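Local structure of ABC transporter, periplasmic substrate-binding protein (Thermotoga maritima, 2HPG) at residues M87-I93 against T222-I228; W137-Y141 against K263-E267; I173-G177 against F294-A298. The protein probably binds a small solute in the periplasm and delivers it to a tripartite ATP-independent periplasmic (TRAP) transporter. All blocks are in the same frame, centred on the assembly; numbering follows the deposited sequence.

In the fold
Strands 130-146 and 218-234, neighbours in one sheet, tie two of the contacts together. Contact 1 lays the turn before helix 92-95 along strand 218-234, and contact 2 packs helix 243-278 on strand 130-146; Leu227 of the one pairs by backbone with Gln139 and Gly140 of the other. Both lie deep, their centres about 9 and 10 Å from the centre of the chain. Contact 3, its centre about 19 Å out, joins two helices nearer the surface and has an exposed lysine at its margin, yet its Leu176 and Phe294 touch contact 1. Hydrogen bonds and bridging waters hold contact 1, but no hydrogen bond crosses contact 2 or 3, where aliphatic carbons pack on side chains and carbonyls.

Contact 1: M87-I93 against T222-I228; sequences MNLAYFI and TGHFLLI
Tyr91 grips strand 218-234 at two points. Its OH gives a hydrogen bond to Thr222 O at 2.7 Å, arriving from 40° above the carbonyl plane, while its backbone N bonds to His224 O at 2.8 Å. Leu89 to Phe92 form a type II beta turn; Tyr91, third in the turn and hence positive in phi (62°), is also the N-cap of helix 92-95. With CG anti to the carbonyl carbon (chi1 -64°), the phenol ring lies along the strand, His224 CA over one face, 3.8 Å from the centroid, in a CH-pi contact. With the phenol cut back to an alanine, Thr222 O would probably lose this donor and His224 CA its cover, opening a gap beside the strand. His224 is fixed by Thr222 OG1, bonded to its ND1, and by Glu201 at NE2.

Farther along, water replaces direct pairing: one molecule donates to both Met87 O and Leu226 O, 2.9 and 2.8 Å away. Phe225 turns its ring edge to the turn, CE1 lying 3.6 Å from Ala90 N. Beyond the waters the packing is aliphatic: Ile93 CG1 meets Leu226 CD2 at 3.8 Å, and the selenomethionine methyl Met87 CE touches Ile228 CD1 at 3.7 Å.

Contact 2: W137-Y141 against K263-E267; sequences WVQGY and KIMKE
Ile264 and Met265, consecutive on the helix, reach strand 137-141 in different ways: the isoleucine covers backbone carbonyls, and the methionine lies among side chains. Ile264 points at the strand and uses both of its branches. CG2 comes down on Gln139 O at 3.2 Å, and the extended CG1 arm carries CD1 to Val138 O, 3.3 Å away. A beta-branched residue suits this place because one side chain can cover two successive carbonyls. Val138 O, buried here, has no hydrogen-bond partner in the model; the methyl CD1 packs against it without replacing one.

Met265, present as selenomethionine, crosses Val138 at about a right angle, its SE 3.8 Å from Val138 CG1. The turn at its last torsion (chi3 -60°) folds CE back beside the same methyl, 4.2 Å from Val138 CG1. SE also makes a Met-aromatic contact with Tyr141, 5.4 Å from the ring centroid and approaching obliquely, 57° off the ring normal.

Here helix 243-278, the longest of the chain, runs over strand 130-146 of the central sheet, in the solute-binding fold of the DctP family. The local axes pass 7.6 Å apart and differ in direction by 26°, and the helix has a wider pi-type turn at 264-267. Gly140 lies under this turn, its CA 4.2 Å from Met265 CG. At the backbone angles of Gly140 a CB would be jammed against Gln139 O, and it would also come close, 3.6 Å, to Ile264 CG2; glycine suits the place. On the neighbouring strand 218-234, Leu227 pairs by backbone with both Gln139 and Gly140, an arrangement consistent with a beta bulge. Gln139 points away from the helix, its NE2 bonded to Asn229 OD1. Leu226 and Leu108 also pack on Val138, while Tyr23 touches Ile264.

Contact 3: I173-G177 against F294-A298; sequences IRSLG and FMEKA
The last turn of helix 167-176 packs against helix 291-305, with Ser175 and Leu176 meeting Phe294, Lys297 and Ala298. Leu176 carries most of the surface buried on its side, chiefly through one methyl. Its CD2 rests 3.5 Å from Phe294 O, a carbonyl already taken by the helical bond from Ala298 N. From the same spot CD2 meets the edge of the Phe294 ring, 4.1 Å from CD1, and lies 4.2 Å from Ala298 CB. One leucine methyl thus fits between the ring edge and the alanine methyl, and the small alanine leaves room for it.

Just beyond these residues helix 167-176 closes in a Schellman motif. Gly177 takes a positive phi of 135°, which suits a residue with no side chain, and its N sends two weak bonds back, to Ile173 O and Arg174 O.

Ser175, which points at the partner helix, is small enough to let the two backbones come close. With OG set between its backbone N and carbonyl carbon (chi1 78°), the hydroxyl bonds to Ser172 O of its own helix and packs 3.7 Å from Ala298 CA. Ser175 O is covered by Lys297, whose CB lies 3.3 Å away. A bend at chi2 (-73°) brings Lys297 CD within 3.8 Å of that same Ser175 O, while the amine end leads away from helix 167-176. On the inner side, Phe144 and His224 touch Leu176, and Tyr91 and Thr222 touch Phe294.

Contact 1: M87-I93 against T222-I228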
loop_
_atom_site.group_PDB
_atom_site.type_symbol
_atom_site.label_atom_id
_atom_site.label_comp_id
_atom_site.label_asym_id
_atom_site.label_seq_id
_atom_site.Cartn_x
_atom_site.Cartn_y
_atom_site.Cartn_z
HETATM N N MSE A 87 -9.719 2.860 -1.654
HETATM C CA MSE A 87 -8.365 3.431 -1.602
HETATM C C MSE A 87 -7.254 2.531 -2.187
HETATM O O MSE A 87 -6.088 2.936 -2.200
HETATM C CB MSE A 87 -8.024 3.851 -0.179
HETATM C CG MSE A 87 -9.103 4.733 0.436
HETATM SE SE MSE A 87 -8.625 5.617 2.061
HETATM C CE MSE A 87 -6.739 5.960 1.737
ATOM N N ASN A 88 -7.613 1.350 -2.679
ATOM C CA ASN A 88 -6.659 0.448 -3.365
ATOM C C ASN A 88 -6.988 0.290 -4.848
ATOM O O ASN A 88 -6.400 -0.549 -5.555
ATOM C CB ASN A 88 -6.623 -0.935 -2.685
ATOM C CG ASN A 88 -5.198 -1.476 -2.520
ATOM O OD1 ASN A 88 -4.484 -1.677 -3.496
ATOM N ND2 ASN A 88 -4.778 -1.660 -1.291
ATOM N N LEU A 89 -7.921 1.101 -5.328
ATOM C CA LEU A 89 -8.316 1.034 -6.715
ATOM C C LEU A 89 -7.444 1.942 -7.597
ATOM O O LEU A 89 -6.861 2.943 -7.133
ATOM C CB LEU A 89 -9.822 1.336 -6.863
ATOM C CG LEU A 89 -10.743 0.172 -6.504
ATOM C CD1 LEU A 89 -12.183 0.574 -6.735
ATOM C CD2 LEU A 89 -10.431 -1.050 -7.318
ATOM N N ALA A 90 -7.334 1.549 -8.864
ATOM C CA ALA A 90 -6.488 2.247 -9.832
ATOM C C ALA A 90 -6.819 3.720 -9.862
ATOM O O ALA A 90 -7.978 4.085 -9.876
ATOM C CB ALA A 90 -6.638 1.637 -11.233
ATOM N N TYR A 91 -5.778 4.548 -9.836
ATOM C CA TYR A 91 -5.864 6.023 -9.915
ATOM C C TYR A 91 -6.608 6.746 -8.802
ATOM O O TYR A 91 -6.777 7.953 -8.906
ATOM C CB TYR A 91 -6.374 6.502 -11.293
ATOM C CG TYR A 91 -5.409 6.138 -12.376
ATOM C CD1 TYR A 91 -5.651 5.063 -13.209
ATOM C CD2 TYR A 91 -4.208 6.829 -12.522
ATOM C CE1 TYR A 91 -4.734 4.698 -14.175
ATOM C CE2 TYR A 91 -3.290 6.469 -13.508
ATOM C CZ TYR A 91 -3.566 5.418 -14.328
ATOM O OH TYR A 91 -2.645 5.040 -15.292
ATOM N N PHE A 92 -6.994 6.044 -7.730
ATOM C CA PHE A 92 -7.634 6.690 -6.578
ATOM C C PHE A 92 -6.989 8.028 -6.177
ATOM O O PHE A 92 -7.682 9.041 -6.041
ATOM C CB PHE A 92 -7.712 5.742 -5.345
ATOM C CG PHE A 92 -8.174 6.442 -4.082
ATOM C CD1 PHE A 92 -9.531 6.658 -3.854
ATOM C CD2 PHE A 92 -7.257 6.934 -3.168
ATOM C CE1 PHE A 92 -9.964 7.346 -2.715
ATOM C CE2 PHE A 92 -7.666 7.638 -2.041
ATOM C CZ PHE A 92 -9.032 7.828 -1.800
ATOM N N ILE A 93 -5.682 8.069 -5.941
ATOM C CA ILE A 93 -5.092 9.315 -5.424
ATOM C C ILE A 93 -5.178 10.422 -6.494
ATOM O O ILE A 93 -5.206 11.618 -6.164
ATOM C CB ILE A 93 -3.632 9.143 -4.897
ATOM C CG1 ILE A 93 -3.350 10.128 -3.761
ATOM C CG2 ILE A 93 -2.616 9.345 -5.995
ATOM C CD1 ILE A 93 -3.977 9.723 -2.423
ATOM N N THR A 222 2.665 4.357 -16.122
ATOM C CA THR A 222 1.237 4.579 -16.031
ATOM C C THR A 222 0.855 5.115 -14.660
ATOM O O THR A 222 -0.179 5.762 -14.541
ATOM C CB THR A 222 0.457 3.310 -16.268
ATOM O OG1 THR A 222 1.050 2.251 -15.518
ATOM C CG2 THR A 222 0.444 2.939 -17.756
ATOM N N GLY A 223 1.665 4.831 -13.636
ATOM C CA GLY A 223 1.427 5.330 -12.276
ATOM C C GLY A 223 0.004 5.016 -11.797
ATOM O O GLY A 223 -0.644 5.825 -11.124
ATOM N N HIS A 224 -0.465 3.829 -12.151
ATOM C CA HIS A 224 -1.865 3.425 -11.970
ATOM C C HIS A 224 -2.281 3.073 -10.518
ATOM O O HIS A 224 -3.482 3.076 -10.219
ATOM C CB HIS A 224 -2.180 2.251 -12.903
ATOM C CG HIS A 224 -1.266 1.084 -12.708
ATOM N ND1 HIS A 224 -0.120 0.903 -13.450
ATOM C CD2 HIS A 224 -1.290 0.076 -11.808
ATOM C CE1 HIS A 224 0.514 -0.172 -13.023
ATOM N NE2 HIS A 224 -0.176 -0.702 -12.031
ATOM N N PHE A 225 -1.322 2.756 -9.636
ATOM C CA PHE A 225 -1.589 2.633 -8.200
ATOM C C PHE A 225 -0.618 3.495 -7.416
ATOM O O PHE A 225 0.559 3.591 -7.759
ATOM C CB PHE A 225 -1.407 1.205 -7.652
ATOM C CG PHE A 225 -2.341 0.177 -8.207
ATOM C CD1 PHE A 225 -3.712 0.312 -8.098
ATOM C CD2 PHE A 225 -1.838 -0.976 -8.753
ATOM C CE1 PHE A 225 -4.540 -0.656 -8.588
ATOM C CE2 PHE A 225 -2.653 -1.944 -9.246
ATOM C CZ PHE A 225 -4.013 -1.798 -9.165
ATOM N N LEU A 226 -1.130 4.136 -6.367
ATOM C CA LEU A 226 -0.306 4.597 -5.254
ATOM C C LEU A 226 -0.625 3.691 -4.071
ATOM O O LEU A 226 -1.747 3.720 -3.557
ATOM C CB LEU A 226 -0.604 6.049 -4.889
ATOM C CG LEU A 226 0.254 6.571 -3.749
ATOM C CD1 LEU A 226 1.717 6.646 -4.167
ATOM C CD2 LEU A 226 -0.274 7.901 -3.246
ATOM N N LEU A 227 0.340 2.883 -3.650
ATOM C CA LEU A 227 0.120 1.906 -2.577
ATOM C C LEU A 227 0.112 2.558 -1.200
ATOM O O LEU A 227 1.148 3.020 -0.683
ATOM C CB LEU A 227 1.143 0.759 -2.663
ATOM C CG LEU A 227 1.082 -0.349 -1.604
ATOM C CD1 LEU A 227 -0.334 -0.729 -1.220
ATOM C CD2 LEU A 227 1.859 -1.571 -2.143
ATOM N N ILE A 228 -1.089 2.627 -0.637
ATOM C CA ILE A 228 -1.306 3.190 0.674
ATOM C C ILE A 228 -1.456 2.029 1.638
ATOM O O ILE A 228 -2.385 1.229 1.516
ATOM C CB ILE A 228 -2.599 4.026 0.711
ATOM C CG1 ILE A 228 -2.549 5.158 -0.327
ATOM C CG2 ILE A 228 -2.814 4.604 2.112
ATOM C CD1 ILE A 228 -3.961 5.729 -0.631
HETATM O O HOH W 1 -4.391 4.680 -3.799
HETATM O O HOH W 2 -3.581 1.557 -1.960
HETATM O O HOH W 3 -4.440 3.492 -6.150
HETATM O O HOH W 4 -3.809 6.046 -6.796
#

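Contact 2: W137-Y141 against K263-E267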
loop_
_atom_site.group_PDB
_atom_site.type_symbol
_atom_site.label_atom_id
_atom_site.label_comp_id
_atom_site.label_asym_id
_atom_site.label_seq_id
_atom_site.Cartn_x
_atom_site.Cartn_y
_atom_site.Cartn_z
ATOM N N TRP A 137 1.332 5.715 5.225
ATOM C CA TRP A 137 2.457 4.844 4.907
ATOM C C TRP A 137 2.291 4.498 3.454
ATOM O O TRP A 137 1.361 3.795 3.085
ATOM C CB TRP A 137 2.440 3.594 5.797
ATOM C CG TRP A 137 2.880 3.917 7.190
ATOM C CD1 TRP A 137 2.171 4.594 8.138
ATOM C CD2 TRP A 137 4.147 3.608 7.780
ATOM N NE1 TRP A 137 2.929 4.743 9.274
ATOM C CE2 TRP A 137 4.143 4.134 9.081
ATOM C CE3 TRP A 137 5.289 2.943 7.326
ATOM C CZ2 TRP A 137 5.244 4.003 9.947
ATOM C CZ3 TRP A 137 6.374 2.814 8.184
ATOM C CH2 TRP A 137 6.340 3.338 9.476
ATOM N N VAL A 138 3.172 5.041 2.624
ATOM C CA VAL A 138 3.015 4.962 1.181
ATOM C C VAL A 138 4.262 4.328 0.559
ATOM O O VAL A 138 5.386 4.720 0.859
ATOM C CB VAL A 138 2.698 6.388 0.630
ATOM C CG1 VAL A 138 2.959 6.505 -0.832
ATOM C CG2 VAL A 138 1.225 6.739 0.953
ATOM N N GLN A 139 4.053 3.306 -0.275
ATOM C CA GLN A 139 5.174 2.632 -0.926
ATOM C C GLN A 139 5.516 3.255 -2.271
ATOM O O GLN A 139 6.565 2.961 -2.843
ATOM C CB GLN A 139 4.870 1.153 -1.093
ATOM C CG GLN A 139 5.130 0.344 0.154
ATOM C CD GLN A 139 4.888 -1.107 -0.068
ATOM O OE1 GLN A 139 5.500 -1.702 -0.948
ATOM N NE2 GLN A 139 3.974 -1.690 0.703
ATOM N N GLY A 140 4.644 4.122 -2.785
ATOM C CA GLY A 140 4.912 4.812 -4.030
ATOM C C GLY A 140 4.052 4.326 -5.169
ATOM O O GLY A 140 3.229 3.430 -4.989
ATOM N N TYR A 141 4.261 4.929 -6.339
ATOM C CA TYR A 141 3.515 4.599 -7.547
ATOM C C TYR A 141 4.035 3.350 -8.208
ATOM O O TYR A 141 5.243 3.153 -8.338
ATOM C CB TYR A 141 3.596 5.724 -8.575
ATOM C CG TYR A 141 2.898 6.941 -8.107
ATOM C CD1 TYR A 141 1.535 7.107 -8.324
ATOM C CD2 TYR A 141 3.561 7.879 -7.348
ATOM C CE1 TYR A 141 0.887 8.212 -7.861
ATOM C CE2 TYR A 141 2.916 8.985 -6.889
ATOM C CZ TYR A 141 1.580 9.144 -7.150
ATOM O OH TYR A 141 0.938 10.249 -6.667
ATOM N N LYS A 263 10.290 10.265 1.604
ATOM C CA LYS A 263 11.617 9.788 1.198
ATOM C C LYS A 263 11.502 8.795 0.040
ATOM O O LYS A 263 12.239 8.864 -0.944
ATOM C CB LYS A 263 12.344 9.137 2.375
ATOM C CG LYS A 263 13.861 9.034 2.199
ATOM C CD LYS A 263 14.530 8.174 3.269
ATOM C CE LYS A 263 16.070 8.331 3.198
ATOM N NZ LYS A 263 16.826 7.301 3.974
ATOM N N ILE A 264 10.574 7.868 0.164
ATOM C CA ILE A 264 10.263 6.935 -0.913
ATOM C C ILE A 264 9.875 7.682 -2.201
ATOM O O ILE A 264 10.461 7.443 -3.260
ATOM C CB ILE A 264 9.157 5.916 -0.507
ATOM C CG1 ILE A 264 9.688 4.909 0.509
ATOM C CG2 ILE A 264 8.663 5.143 -1.721
ATOM C CD1 ILE A 264 8.635 3.952 1.030
HETATM N N MSE A 265 8.895 8.577 -2.118
HETATM C CA MSE A 265 8.333 9.219 -3.309
HETATM C C MSE A 265 9.176 10.307 -3.938
HETATM O O MSE A 265 9.050 10.548 -5.134
HETATM C CB MSE A 265 6.940 9.792 -3.001
HETATM C CG MSE A 265 5.862 8.766 -3.009
HETATM SE SE MSE A 265 4.113 9.564 -2.796
HETATM C CE MSE A 265 4.373 10.406 -1.057
ATOM N N LYS A 266 10.001 10.975 -3.132
ATOM C CA LYS A 266 10.795 12.120 -3.571
ATOM C C LYS A 266 12.260 11.760 -3.820
ATOM O O LYS A 266 12.926 12.463 -4.567
ATOM C CB LYS A 266 10.715 13.258 -2.553
ATOM C CG LYS A 266 9.336 13.921 -2.487
ATOM C CD LYS A 266 9.252 14.955 -1.343
ATOM C CE LYS A 266 10.177 16.159 -1.504
ATOM N NZ LYS A 266 9.822 17.039 -2.652
ATOM N N GLU A 267 12.757 10.665 -3.246
ATOM C CA GLU A 267 14.158 10.293 -3.447
ATOM C C GLU A 267 14.457 8.858 -3.816
ATOM O O GLU A 267 15.241 8.629 -4.729
ATOM C CB GLU A 267 15.026 10.681 -2.256
ATOM C CG GLU A 267 14.366 10.643 -0.946
ATOM C CD GLU A 267 14.918 11.674 0.010
ATOM O OE1 GLU A 267 15.925 11.368 0.696
ATOM O OE2 GLU A 267 14.331 12.781 0.077
#

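Contact 3: I173-G177 against F294-A298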
loop_
_atom_site.group_PDB
_atom_site.type_symbol
_atom_site.label_atom_id
_atom_site.label_comp_id
_atom_site.label_asym_id
_atom_site.label_seq_id
_atom_site.Cartn_x
_atom_site.Cartn_y
_atom_site.Cartn_z
ATOM N N ILE A 173 -6.526 -4.039 -12.639
ATOM C CA ILE A 173 -5.652 -4.418 -13.754
ATOM C C ILE A 173 -6.443 -4.976 -14.927
ATOM O O ILE A 173 -6.112 -4.723 -16.108
ATOM C CB ILE A 173 -4.564 -5.426 -13.308
ATOM C CG1 ILE A 173 -3.578 -4.754 -12.337
ATOM C CG2 ILE A 173 -3.822 -5.991 -14.502
ATOM C CD1 ILE A 173 -3.033 -3.415 -12.808
ATOM N N ARG A 174 -7.500 -5.715 -14.613
ATOM C CA ARG A 174 -8.446 -6.170 -15.643
ATOM C C ARG A 174 -9.135 -5.006 -16.363
ATOM O O ARG A 174 -9.263 -5.017 -17.572
ATOM C CB ARG A 174 -9.487 -7.113 -15.036
ATOM C CG ARG A 174 -10.407 -7.751 -16.043
ATOM C CD ARG A 174 -11.310 -8.756 -15.356
ATOM N NE ARG A 174 -12.385 -9.252 -16.220
ATOM C CZ ARG A 174 -13.548 -8.626 -16.429
ATOM N NH1 ARG A 174 -13.794 -7.447 -15.875
ATOM N NH2 ARG A 174 -14.480 -9.178 -17.214
ATOM N N SER A 175 -9.577 -4.002 -15.622
ATOM C CA SER A 175 -10.264 -2.870 -16.231
ATOM C C SER A 175 -9.343 -2.016 -17.122
ATOM O O SER A 175 -9.807 -1.418 -18.099
ATOM C CB SER A 175 -10.899 -1.996 -15.156
ATOM O OG SER A 175 -9.906 -1.194 -14.546
ATOM N N LEU A 176 -8.048 -1.958 -16.788
ATOM C CA LEU A 176 -7.048 -1.240 -17.609
ATOM C C LEU A 176 -6.765 -1.923 -18.941
ATOM O O LEU A 176 -6.328 -1.277 -19.893
ATOM C CB LEU A 176 -5.740 -1.070 -16.840
ATOM C CG LEU A 176 -5.829 -0.187 -15.601
ATOM C CD1 LEU A 176 -4.447 0.078 -14.994
ATOM C CD2 LEU A 176 -6.539 1.107 -15.920
ATOM N N GLY A 177 -7.000 -3.226 -19.006
ATOM C CA GLY A 177 -6.987 -3.964 -20.278
ATOM C C GLY A 177 -6.246 -5.279 -20.273
ATOM O O GLY A 177 -6.220 -5.979 -21.287
ATOM N N PHE A 294 -6.326 5.683 -19.510
ATOM C CA PHE A 294 -6.233 4.672 -18.443
ATOM C C PHE A 294 -7.170 5.034 -17.292
ATOM O O PHE A 294 -7.878 4.174 -16.770
ATOM C CB PHE A 294 -4.789 4.523 -17.951
ATOM C CG PHE A 294 -3.926 3.698 -18.857
ATOM C CD1 PHE A 294 -4.009 2.326 -18.848
ATOM C CD2 PHE A 294 -3.019 4.301 -19.717
ATOM C CE1 PHE A 294 -3.216 1.558 -19.690
ATOM C CE2 PHE A 294 -2.208 3.540 -20.549
ATOM C CZ PHE A 294 -2.309 2.168 -20.538
HETATM N N MSE A 295 -7.181 6.305 -16.918
HETATM C CA MSE A 295 -8.088 6.778 -15.885
HETATM C C MSE A 295 -9.535 6.487 -16.256
HETATM O O MSE A 295 -10.332 6.095 -15.401
HETATM C CB MSE A 295 -7.877 8.259 -15.630
HETATM C CG MSE A 295 -6.565 8.536 -14.946
HETATM SE SE MSE A 295 -6.082 10.377 -14.722
HETATM C CE MSE A 295 -4.141 10.157 -14.633
ATOM N N GLU A 296 -9.868 6.653 -17.538
ATOM C CA GLU A 296 -11.224 6.404 -18.020
ATOM C C GLU A 296 -11.561 4.904 -17.961
ATOM O O GLU A 296 -12.652 4.529 -17.560
ATOM C CB GLU A 296 -11.420 7.014 -19.431
ATOM C CG GLU A 296 -11.430 8.562 -19.413
ATOM C CD GLU A 296 -11.414 9.224 -20.806
ATOM O OE1 GLU A 296 -11.462 8.498 -21.827
ATOM O OE2 GLU A 296 -11.345 10.486 -20.886
ATOM N N LYS A 297 -10.618 4.046 -18.334
ATOM C CA LYS A 297 -10.804 2.607 -18.190
ATOM C C LYS A 297 -10.931 2.195 -16.718
ATOM O O LYS A 297 -11.709 1.311 -16.404
ATOM C CB LYS A 297 -9.644 1.834 -18.821
ATOM C CG LYS A 297 -9.600 1.860 -20.318
ATOM C CD LYS A 297 -10.670 0.990 -20.923
ATOM C CE LYS A 297 -10.497 0.902 -22.427
ATOM N NZ LYS A 297 -11.788 0.629 -23.137
ATOM N N ALA A 298 -10.177 2.842 -15.832
ATOM C CA ALA A 298 -10.178 2.502 -14.404
ATOM C C ALA A 298 -11.563 2.599 -13.742
ATOM O O ALA A 298 -11.886 1.796 -12.862
ATOM C CB ALA A 298 -9.169 3.371 -13.644
#